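Local coordinates for probable polyketide synthase 1 (Dictyostelium discoideum, PDB 2H84), which makes acylpyrones in vitro through its C-terminal type III polyketide synthase domain, which extends and cyclises acyl chains that may be handed over by the N-terminal part, at residues Q100-R105 against S210-I215. Sequence-based numbering, arbitrary orientation.
Sequences QQACLR and SAAYII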
loop_
_atom_site.group_PDB
_atom_site.type_symbol
_atom_site.label_atom_id
_atom_site.label_comp_id
_atom_site.label_asym_id
_atom_site.label_seq_id
_atom_site.Cartn_x
_atom_site.Cartn_y
_atom_site.Cartn_z
ATOM N N GLN A 100 -3.462 -11.717 12.905
ATOM C CA GLN A 100 -2.558 -12.322 13.858
ATOM C C GLN A 100 -2.765 -13.832 13.807
ATOM O O GLN A 100 -1.828 -14.620 13.831
ATOM C CB GLN A 100 -2.840 -11.785 15.271
ATOM C CG GLN A 100 -1.752 -12.186 16.293
ATOM C CD GLN A 100 -2.091 -11.778 17.710
ATOM O OE1 GLN A 100 -1.355 -12.095 18.656
ATOM N NE2 GLN A 100 -3.198 -11.069 17.853
ATOM N N GLN A 101 -4.028 -14.214 13.737
ATOM C CA GLN A 101 -4.437 -15.599 13.693
ATOM C C GLN A 101 -3.840 -16.291 12.467
ATOM O O GLN A 101 -3.220 -17.344 12.558
ATOM C CB GLN A 101 -5.968 -15.678 13.690
ATOM C CG GLN A 101 -6.426 -17.058 14.122
ATOM C CD GLN A 101 -7.882 -17.117 14.362
ATOM O OE1 GLN A 101 -8.661 -17.829 13.666
ATOM N NE2 GLN A 101 -8.274 -16.398 15.370
ATOM N N ALA A 102 -4.013 -15.670 11.314
ATOM C CA ALA A 102 -3.493 -16.224 10.076
ATOM C C ALA A 102 -1.971 -16.334 10.161
ATOM O O ALA A 102 -1.403 -17.415 9.972
ATOM C CB ALA A 102 -3.914 -15.348 8.886
ATOM N N CYS A 103 -1.318 -15.212 10.461
ATOM C CA CYS A 103 0.143 -15.159 10.580
ATOM C C CYS A 103 0.678 -16.234 11.513
ATOM O O CYS A 103 1.642 -16.922 11.198
ATOM C CB CYS A 103 0.589 -13.800 11.104
ATOM S SG CYS A 103 0.578 -12.517 9.892
ATOM N N LEU A 104 0.043 -16.365 12.670
ATOM C CA LEU A 104 0.441 -17.354 13.647
ATOM C C LEU A 104 0.417 -18.721 12.970
ATOM O O LEU A 104 1.419 -19.425 12.935
ATOM C CB LEU A 104 -0.526 -17.301 14.832
ATOM C CG LEU A 104 0.067 -17.098 16.224
ATOM C CD1 LEU A 104 1.367 -16.311 16.146
ATOM C CD2 LEU A 104 -0.954 -16.396 17.104
ATOM N N ARG A 105 -0.726 -19.075 12.396
ATOM C CA ARG A 105 -0.880 -20.353 11.718
ATOM C C ARG A 105 0.070 -20.559 10.555
ATOM O O ARG A 105 0.531 -21.676 10.315
ATOM C CB ARG A 105 -2.307 -20.499 11.220
ATOM C CG ARG A 105 -3.284 -20.797 12.322
ATOM C CD ARG A 105 -4.663 -20.386 11.925
ATOM N NE ARG A 105 -5.649 -21.217 12.590
ATOM C CZ ARG A 105 -6.870 -20.804 12.898
ATOM N NH1 ARG A 105 -7.240 -19.568 12.606
ATOM N NH2 ARG A 105 -7.732 -21.628 13.472
ATOM N N SER A 210 -8.755 -13.839 6.261
ATOM C CA SER A 210 -7.354 -13.465 6.327
ATOM C C SER A 210 -6.516 -14.683 6.010
ATOM O O SER A 210 -6.782 -15.772 6.510
ATOM C CB SER A 210 -7.008 -12.974 7.734
ATOM O OG SER A 210 -5.661 -12.528 7.817
ATOM N N ALA A 211 -5.494 -14.488 5.185
ATOM C CA ALA A 211 -4.598 -15.569 4.794
ATOM C C ALA A 211 -3.164 -15.073 4.823
ATOM O O ALA A 211 -2.878 -13.972 4.358
ATOM C CB ALA A 211 -4.947 -16.045 3.398
ATOM N N ALA A 212 -2.262 -15.873 5.379
ATOM C CA ALA A 212 -0.859 -15.481 5.430
ATOM C C ALA A 212 0.043 -16.598 4.913
ATOM O O ALA A 212 -0.334 -17.773 4.933
ATOM C CB ALA A 212 -0.470 -15.106 6.855
ATOM N N TYR A 213 1.227 -16.232 4.433
ATOM C CA TYR A 213 2.171 -17.225 3.943
ATOM C C TYR A 213 3.625 -16.757 4.103
ATOM O O TYR A 213 3.898 -15.562 4.149
ATOM C CB TYR A 213 1.850 -17.568 2.477
ATOM C CG TYR A 213 1.955 -16.406 1.521
ATOM C CD1 TYR A 213 3.168 -16.095 0.903
ATOM C CD2 TYR A 213 0.851 -15.594 1.253
ATOM C CE1 TYR A 213 3.283 -15.001 0.042
ATOM C CE2 TYR A 213 0.958 -14.499 0.396
ATOM C CZ TYR A 213 2.178 -14.209 -0.205
ATOM O OH TYR A 213 2.291 -13.124 -1.044
ATOM N N ILE A 214 4.544 -17.709 4.243
ATOM C CA ILE A 214 5.962 -17.400 4.361
ATOM C C ILE A 214 6.586 -17.710 2.999
ATOM O O ILE A 214 6.239 -18.704 2.362
ATOM C CB ILE A 214 6.644 -18.285 5.402
ATOM C CG1 ILE A 214 5.868 -18.242 6.721
ATOM C CG2 ILE A 214 8.078 -17.833 5.585
ATOM C CD1 ILE A 214 5.864 -16.896 7.406
ATOM N N ILE A 215 7.510 -16.874 2.550
ATOM C CA ILE A 215 8.133 -17.087 1.247
ATOM C C ILE A 215 9.620 -16.737 1.269
ATOM O O ILE A 215 10.028 -15.796 1.942
ATOM C CB ILE A 215 7.418 -16.234 0.186
ATOM C CG1 ILE A 215 8.078 -16.409 -1.171
ATOM C CG2 ILE A 215 7.442 -14.772 0.592
ATOM C CD1 ILE A 215 7.393 -15.624 -2.250
#
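Ala102 and Ala212 meet methyl to methyl, their CB atoms 4.0 Å apart, where helix 84-110 lies on strand 209-216. The methyl of Ala212 also reaches the helix backbone, its CB standing 3.7 Å from the amide N of Cys103. Toward the strand's start, Ala102 CB sits 3.5 Å from Ser210 OG and 3.7 Å from Ser210 O, so one methyl spans two alternate residues of the strand. Ser210 puts its hydroxyl there because OG is anti to the backbone N (chi1 -177°). The side chain of Cys103 joins less closely: its CB points off the strand, yet SG, beside its own backbone N, comes to 4.1 Å from Ala212 CB.

Small side chains permit an axis separation of 6.7 Å, and the CA atoms of Cys103 and Ala212 are only 5.3 Å apart. The segments run in roughly the same direction, 31° between their axes. Strand 209-216 is held by backbone hydrogen bonds, Ala211 with Cys183 on one neighbouring strand and Ala212 with Gly20 on the other. Ala211 turns to the reverse face, against helix 335-345, so the strand lies between two helix layers of the five-layered alpha-beta-alpha-beta-alpha thiolase fold.

No hydrogen bond joins the two segments, and every touching residue is buried; the interface is therefore van der Waals packing of methyls, sulfur, a serine hydroxyl and backbone, with shape, not polar pairing, holding it together.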